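Local coordinates for putative epoxide hydrolase protein (Klebsiella pneumoniae subsp. pneumoniae, PDB 5BOV) that is probably a hydrolase of the alpha/beta hydrolase fold, putatively an epoxide hydrolase and perhaps active on monoacylglycerols, at residues L240-E251 and K268-L278. Residues are numbered along the deposited sequence; the frame is centred on the assembly and turned at random.
Sequences LPPITVPTITLE and KFTGKYEHRDL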
ATOM      1  N   LEU A 240     -10.829  15.254   2.714  1.00 13.39           N
ATOM      2  CA  LEU A 240      -9.838  15.149   1.655  1.00 12.85           C
ATOM      3  C   LEU A 240      -8.738  16.173   1.833  1.00 12.45           C
ATOM      4  O   LEU A 240      -8.507  16.999   0.952  1.00 13.42           O
ATOM      5  CB  LEU A 240     -10.461  15.199   0.284  1.00 13.25           C
ATOM      6  CG  LEU A 240     -11.682  14.280   0.041  1.00 14.31           C
ATOM      7  CD1 LEU A 240     -12.156  14.438  -1.417  1.00 15.18           C
ATOM      8  CD2 LEU A 240     -11.370  12.853   0.382  1.00 14.28           C
ATOM      9  N   PRO A 241      -8.037  16.126   2.951  1.00 12.02           N
ATOM     10  CA  PRO A 241      -6.997  17.085   3.215  1.00 12.17           C
ATOM     11  C   PRO A 241      -5.839  16.992   2.211  1.00 12.16           C
ATOM     12  O   PRO A 241      -5.454  15.906   1.839  1.00 11.16           O
ATOM     13  CB  PRO A 241      -6.521  16.695   4.611  1.00 12.61           C
ATOM     14  CG  PRO A 241      -6.771  15.243   4.669  1.00 12.32           C
ATOM     15  CD  PRO A 241      -8.088  15.103   4.000  1.00 11.96           C
ATOM     16  N   PRO A 242      -5.238  18.102   1.842  1.00 12.18           N
ATOM     17  CA  PRO A 242      -4.133  18.015   0.914  1.00 12.38           C
ATOM     18  C   PRO A 242      -2.855  17.550   1.588  1.00 12.15           C
ATOM     19  O   PRO A 242      -2.755  17.568   2.822  1.00 12.69           O
ATOM     20  CB  PRO A 242      -3.974  19.463   0.466  1.00 13.51           C
ATOM     21  CG  PRO A 242      -4.456  20.278   1.616  1.00 13.96           C
ATOM     22  CD  PRO A 242      -5.654  19.503   2.099  1.00 13.56           C
ATOM     23  N   ILE A 243      -1.944  17.026   0.770  1.00 11.48           N
ATOM     24  CA  ILE A 243      -0.635  16.591   1.274  1.00 11.23           C
ATOM     25  C   ILE A 243       0.338  17.714   1.007  1.00 10.86           C
ATOM     26  O   ILE A 243       0.512  18.192  -0.148  1.00 10.69           O
ATOM     27  CB  ILE A 243      -0.259  15.288   0.573  1.00 11.35           C
ATOM     28  CG1 ILE A 243      -1.139  14.176   1.194  1.00 11.57           C
ATOM     29  CG2 ILE A 243       1.208  14.986   0.800  1.00 11.44           C
ATOM     30  CD1 ILE A 243      -1.212  12.933   0.405  1.00 11.59           C
ATOM     31  N   THR A 244       1.045  18.111   2.047  1.00 10.79           N
ATOM     32  CA  THR A 244       1.906  19.274   2.002  1.00 11.16           C
ATOM     33  C   THR A 244       3.393  18.949   1.754  1.00 10.97           C
ATOM     34  O   THR A 244       4.218  19.835   1.532  1.00 11.58           O
ATOM     35  CB  THR A 244       1.823  20.065   3.356  1.00 12.09           C
ATOM     36  OG1 THR A 244       2.349  19.268   4.422  1.00 12.22           O
ATOM     37  CG2 THR A 244       0.415  20.501   3.635  1.00 12.81           C
ATOM     38  N   VAL A 245       3.759  17.639   1.867  1.00 10.06           N
ATOM     39  CA  VAL A 245       5.150  17.240   1.778  1.00 10.03           C
ATOM     40  C   VAL A 245       5.560  17.034   0.327  1.00  9.66           C
ATOM     41  O   VAL A 245       4.707  16.820  -0.556  1.00  9.68           O
ATOM     42  CB  VAL A 245       5.447  15.955   2.577  1.00 10.21           C
ATOM     43  CG1 VAL A 245       4.907  16.118   4.016  1.00 10.80           C
ATOM     44  CG2 VAL A 245       4.883  14.724   1.944  1.00  9.77           C
ATOM     45  N   PRO A 246       6.848  17.142   0.036  1.00  9.91           N
ATOM     46  CA  PRO A 246       7.284  16.921  -1.363  1.00  9.85           C
ATOM     47  C   PRO A 246       6.848  15.531  -1.870  1.00  9.21           C
ATOM     48  O   PRO A 246       7.097  14.564  -1.217  1.00  9.47           O
ATOM     49  CB  PRO A 246       8.828  17.025  -1.297  1.00 10.21           C
ATOM     50  CG  PRO A 246       9.048  17.869  -0.110  1.00 10.61           C
ATOM     51  CD  PRO A 246       8.002  17.493   0.888  1.00 10.15           C
ATOM     52  N   THR A 247       6.231  15.520  -3.039  1.00  8.72           N
ATOM     53  CA  THR A 247       5.603  14.288  -3.546  1.00  8.41           C
ATOM     54  C   THR A 247       5.898  14.110  -5.020  1.00  8.49           C
ATOM     55  O   THR A 247       5.771  15.075  -5.826  1.00  8.71           O
ATOM     56  CB  THR A 247       4.109  14.360  -3.359  1.00  8.24           C
ATOM     57  OG1 THR A 247       3.786  14.486  -1.946  1.00  8.48           O
ATOM     58  CG2 THR A 247       3.424  13.129  -3.892  1.00  8.10           C
ATOM     59  N   ILE A 248       6.236  12.868  -5.414  1.00  8.60           N
ATOM     60  CA  ILE A 248       6.178  12.457  -6.777  1.00  8.69           C
ATOM     61  C   ILE A 248       5.091  11.416  -6.936  1.00  8.29           C
ATOM     62  O   ILE A 248       5.076  10.442  -6.195  1.00  7.95           O
ATOM     63  CB  ILE A 248       7.531  11.893  -7.313  1.00  9.49           C
ATOM     64  CG1 ILE A 248       8.582  13.001  -7.219  1.00 10.11           C
ATOM     65  CG2 ILE A 248       7.377  11.337  -8.681  1.00  9.72           C
ATOM     66  CD1 ILE A 248       9.938  12.585  -7.775  1.00 10.51           C
ATOM     67  N   THR A 249       4.179  11.654  -7.872  1.00  8.12           N
ATOM     68  CA  THR A 249       3.190  10.658  -8.230  1.00  7.87           C
ATOM     69  C   THR A 249       3.632   9.945  -9.529  1.00  7.91           C
ATOM     70  O   THR A 249       4.302  10.497 -10.363  1.00  7.76           O
ATOM     71  CB  THR A 249       1.769  11.270  -8.418  1.00  8.00           C
ATOM     72  OG1 THR A 249       1.840  12.296  -9.390  1.00  8.58           O
ATOM     73  CG2 THR A 249       1.273  11.788  -7.102  1.00  8.11           C
ATOM     74  N   LEU A 250       3.260   8.650  -9.603  1.00  7.88           N
ATOM     75  CA  LEU A 250       3.608   7.790 -10.713  1.00  8.33           C
ATOM     76  C   LEU A 250       2.364   7.142 -11.289  1.00  8.74           C
ATOM     77  O   LEU A 250       1.462   6.776 -10.537  1.00  8.83           O
ATOM     78  CB  LEU A 250       4.549   6.658 -10.301  1.00  8.59           C
ATOM     79  CG  LEU A 250       5.839   7.049  -9.607  1.00  8.73           C
ATOM     80  CD1 LEU A 250       6.597   5.778  -9.198  1.00  8.97           C
ATOM     81  CD2 LEU A 250       6.683   7.863 -10.563  1.00  9.15           C
ATOM     82  N   GLU A 251       2.358   6.885 -12.611  1.00  9.66           N
ATOM     83  CA  GLU A 251       1.313   6.029 -13.119  1.00 10.40           C
ATOM     84  C   GLU A 251       1.939   5.262 -14.245  1.00 11.90           C
ATOM     85  O   GLU A 251       2.822   5.755 -14.913  1.00 12.28           O
ATOM     86  CB  GLU A 251       0.167   6.928 -13.603  1.00 10.87           C
ATOM     87  CG  GLU A 251      -1.039   6.135 -14.051  1.00 11.84           C
ATOM     88  CD  GLU A 251      -1.480   5.182 -12.965  1.00 12.10           C
ATOM     89  OE1 GLU A 251      -2.157   5.635 -12.027  1.00 13.40           O
ATOM     90  OE2 GLU A 251      -1.130   3.939 -13.028  1.00 12.75           O
ATOM     91  N   LYS A 268      -4.245  18.210  -5.073  1.00 10.89           N
ATOM     92  CA  LYS A 268      -4.203  17.586  -3.761  1.00 11.09           C
ATOM     93  C   LYS A 268      -2.823  17.595  -3.157  1.00 11.00           C
ATOM     94  O   LYS A 268      -2.694  17.251  -1.971  1.00 11.20           O
ATOM     95  CB  LYS A 268      -4.690  16.162  -3.828  1.00 12.04           C
ATOM     96  CG  LYS A 268      -6.049  15.972  -4.443  1.00 13.49           C
ATOM     97  CD  LYS A 268      -7.064  16.863  -3.794  1.00 14.25           C
ATOM     98  CE  LYS A 268      -7.327  16.544  -2.344  1.00 14.75           C
ATOM     99  NZ  LYS A 268      -8.381  17.466  -1.805  1.00 16.54           N
ATOM    100  N   PHE A 269      -1.822  18.079  -3.856  1.00 10.27           N
ATOM    101  CA  PHE A 269      -0.447  18.074  -3.346  1.00 10.26           C
ATOM    102  C   PHE A 269       0.012  19.559  -3.384  1.00 10.80           C
ATOM    103  O   PHE A 269       0.177  20.127  -4.488  1.00 11.18           O
ATOM    104  CB  PHE A 269       0.391  17.224  -4.226  1.00 10.07           C
ATOM    105  CG  PHE A 269      -0.027  15.788  -4.216  1.00  9.94           C
ATOM    106  CD1 PHE A 269       0.359  14.956  -3.166  1.00 10.00           C
ATOM    107  CD2 PHE A 269      -0.871  15.325  -5.168  1.00 10.06           C
ATOM    108  CE1 PHE A 269      -0.102  13.652  -3.138  1.00  9.86           C
ATOM    109  CE2 PHE A 269      -1.321  13.977  -5.126  1.00  9.66           C
ATOM    110  CZ  PHE A 269      -0.902  13.163  -4.132  1.00  9.33           C
ATOM    111  N   THR A 270       0.067  20.169  -2.212  1.00 11.13           N
ATOM    112  CA  THR A 270       0.236  21.581  -2.105  1.00 12.02           C
ATOM    113  C   THR A 270       1.666  22.033  -1.878  1.00 12.76           C
ATOM    114  O   THR A 270       1.872  23.240  -1.761  1.00 13.01           O
ATOM    115  CB  THR A 270      -0.682  22.152  -1.016  1.00 12.67           C
ATOM    116  OG1 THR A 270      -0.488  21.445   0.214  1.00 12.65           O
ATOM    117  CG2 THR A 270      -2.133  22.029  -1.426  1.00 12.52           C
ATOM    118  N   GLY A 271       2.603  21.069  -1.728  1.00 12.66           N
ATOM    119  CA  GLY A 271       4.000  21.395  -1.655  1.00 12.78           C
ATOM    120  C   GLY A 271       4.691  21.146  -2.978  1.00 12.80           C
ATOM    121  O   GLY A 271       4.147  21.308  -4.054  1.00 12.82           O
ATOM    122  N   LYS A 272       5.974  20.824  -2.897  1.00 12.77           N
ATOM    123  CA  LYS A 272       6.749  20.492  -4.069  1.00 13.56           C
ATOM    124  C   LYS A 272       6.150  19.254  -4.671  1.00 12.00           C
ATOM    125  O   LYS A 272       5.715  18.361  -3.944  1.00 11.61           O
ATOM    126  CB  LYS A 272       8.201  20.230  -3.637  1.00 16.21           C
ATOM    127  CG  LYS A 272       8.850  21.512  -3.147  1.00 20.68           C
ATOM    128  CD  LYS A 272      10.254  21.201  -2.742  1.00 26.41           C
ATOM    129  CE  LYS A 272      11.004  22.503  -2.487  1.00 30.85           C
ATOM    130  NZ  LYS A 272      12.454  22.266  -2.247  1.00 34.66           N
ATOM    131  N   TYR A 273       6.132  19.222  -6.008  1.00 11.64           N
ATOM    132  CA  TYR A 273       5.367  18.185  -6.739  1.00 10.83           C
ATOM    133  C   TYR A 273       5.887  17.899  -8.104  1.00 11.02           C
ATOM    134  O   TYR A 273       6.283  18.796  -8.837  1.00 12.09           O
ATOM    135  CB  TYR A 273       3.922  18.656  -6.906  1.00 10.34           C
ATOM    136  CG  TYR A 273       3.050  17.638  -7.548  1.00  9.74           C
ATOM    137  CD1 TYR A 273       2.642  16.552  -6.839  1.00  9.54           C
ATOM    138  CD2 TYR A 273       2.723  17.714  -8.879  1.00  9.94           C
ATOM    139  CE1 TYR A 273       1.869  15.557  -7.450  1.00  9.59           C
ATOM    140  CE2 TYR A 273       1.944  16.750  -9.510  1.00  9.85           C
ATOM    141  CZ  TYR A 273       1.536  15.666  -8.790  1.00  9.78           C
ATOM    142  OH  TYR A 273       0.763  14.670  -9.376  1.00  9.97           O
ATOM    143  N   GLU A 274       5.814  16.626  -8.493  1.00 10.77           N
ATOM    144  CA  GLU A 274       6.059  16.212  -9.868  1.00 11.20           C
ATOM    145  C   GLU A 274       5.228  14.980 -10.129  1.00 10.61           C
ATOM    146  O   GLU A 274       5.103  14.128  -9.219  1.00 10.49           O
ATOM    147  CB  GLU A 274       7.530  15.892 -10.030  1.00 12.30           C
ATOM    148  CG  GLU A 274       7.898  15.575 -11.460  1.00 13.82           C
ATOM    149  CD  GLU A 274       9.345  15.113 -11.681  1.00 15.54           C
ATOM    150  OE1 GLU A 274      10.184  15.391 -10.834  1.00 18.89           O
ATOM    151  OE2 GLU A 274       9.547  14.477 -12.736  1.00 17.29           O
ATOM    152  N   HIS A 275       4.656  14.921 -11.303  1.00 10.26           N
ATOM    153  CA  HIS A 275       3.989  13.716 -11.759  1.00 10.26           C
ATOM    154  C   HIS A 275       4.807  13.042 -12.869  1.00 10.51           C
ATOM    155  O   HIS A 275       5.288  13.727 -13.786  1.00 11.85           O
ATOM    156  CB  HIS A 275       2.581  13.994 -12.326  1.00 10.00           C
ATOM    157  CG  HIS A 275       1.950  12.737 -12.815  1.00 10.12           C
ATOM    158  ND1 HIS A 275       1.552  11.733 -11.965  1.00 10.02           N
ATOM    159  CD2 HIS A 275       1.755  12.257 -14.070  1.00 10.22           C
ATOM    160  CE1 HIS A 275       1.161  10.686 -12.641  1.00  9.75           C
ATOM    161  NE2 HIS A 275       1.278  10.978 -13.944  1.00 10.27           N
ATOM    162  N   ARG A 276       4.907  11.719 -12.835  1.00 10.71           N
ATOM    163  CA  ARG A 276       5.601  10.950 -13.886  0.70 11.72           C
ATOM    164  C   ARG A 276       4.785   9.810 -14.398  1.00 12.40           C
ATOM    165  O   ARG A 276       4.366   8.916 -13.641  1.00 12.30           O
ATOM    166  CB  ARG A 276       6.898  10.299 -13.418  0.70 11.71           C
ATOM    167  CG  ARG A 276       7.867  11.291 -12.956  0.70 11.61           C
ATOM    168  CD  ARG A 276       9.161  10.644 -12.549  0.70 12.11           C
ATOM    169  NE  ARG A 276       9.990  11.718 -12.155  0.70 12.89           N
ATOM    170  CZ  ARG A 276      11.144  11.533 -11.572  0.70 12.61           C
ATOM    171  NH1 ARG A 276      11.625  10.298 -11.319  0.70 12.62           N
ATOM    172  NH2 ARG A 276      11.810  12.612 -11.258  0.70 13.58           N
ATOM    173  N   ASP A 277       4.560   9.835 -15.705  1.00 13.88           N
ATOM    174  CA  ASP A 277       3.957   8.712 -16.403  1.00 17.16           C
ATOM    175  C   ASP A 277       5.098   7.811 -16.733  1.00 18.10           C
ATOM    176  O   ASP A 277       6.047   8.236 -17.489  1.00 23.21           O
ATOM    177  CB  ASP A 277       3.176   9.166 -17.650  1.00 18.17           C
ATOM    178  CG  ASP A 277       1.876   9.885 -17.305  1.00 20.28           C
ATOM    179  OD1 ASP A 277       1.167   9.440 -16.364  1.00 18.90           O
ATOM    180  OD2 ASP A 277       1.645  11.007 -17.779  1.00 25.91           O
ATOM    181  N   LEU A 278       5.033   6.579 -16.331  1.00 17.59           N
ATOM    182  CA  LEU A 278       6.086   5.640 -16.659  1.00 20.25           C
ATOM    183  C   LEU A 278       5.816   4.991 -18.031  1.00 24.12           C
ATOM    184  O   LEU A 278       4.811   4.365 -18.189  1.00 25.81           O
ATOM    185  CB  LEU A 278       6.181   4.562 -15.618  1.00 20.28           C
ATOM    186  CG  LEU A 278       6.500   5.069 -14.204  1.00 20.10           C
ATOM    187  CD1 LEU A 278       6.507   3.910 -13.222  1.00 20.93           C
ATOM    188  CD2 LEU A 278       7.815   5.822 -14.161  1.00 20.69           C
TER
HETATM  189  O   HOH W   1       6.725  20.460   0.058  1.00 18.66           O
HETATM  190  O   HOH W   2       3.233  18.363  -2.381  1.00 10.80           O
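Thr249 places OG1 between its backbone N and carbonyl carbon (chi1 56°), while Tyr273 (chi1 -176°) and His275 (chi1 178°) swing their rings anti to the backbone N. The two rings thereby reach the threonine hydroxyl from the next strand. Thr249 OG1 lies 2.6 Å from Tyr273 OH and 2.7 Å from His275 ND1, and both pairs are hydrogen bonds. Thr249 OG1 sits at the edge of the imidazole. The far nitrogen, His275 NE2, donates to Asp277 OD1 at 2.9 Å. Bonds at both nitrogens thus hold the ring's rotation. Tyr265 of helix 262-265 packs against this polar group.

Thr247 CG2 meets the Phe269 ring 3.6 Å from CD1, and Ile243 CD1 touches CE1 of the same ring. In one of two Arg276 conformers, Ile248 CD1 lies over a guanidinium face, 4.0 Å from Arg276 NH2. There Arg276 NE forms a salt bridge with Glu274 OE2, which lies in the guanidinium plane but is met from above its own carboxylate plane. Asp300 of helix 291-303 is a second carboxylate partner.

Before the strands, Lys268 bends back and gives NZ to Leu240 O at 2.8 Å. One water joins Thr244 O to Lys272 N.

Strands 247-251 and 273-278 run parallel. With helix 262-265 between them, they form a beta-alpha-beta unit of the alpha/beta hydrolase sheet, with 273-278 outermost on its side and 247-252 next to it.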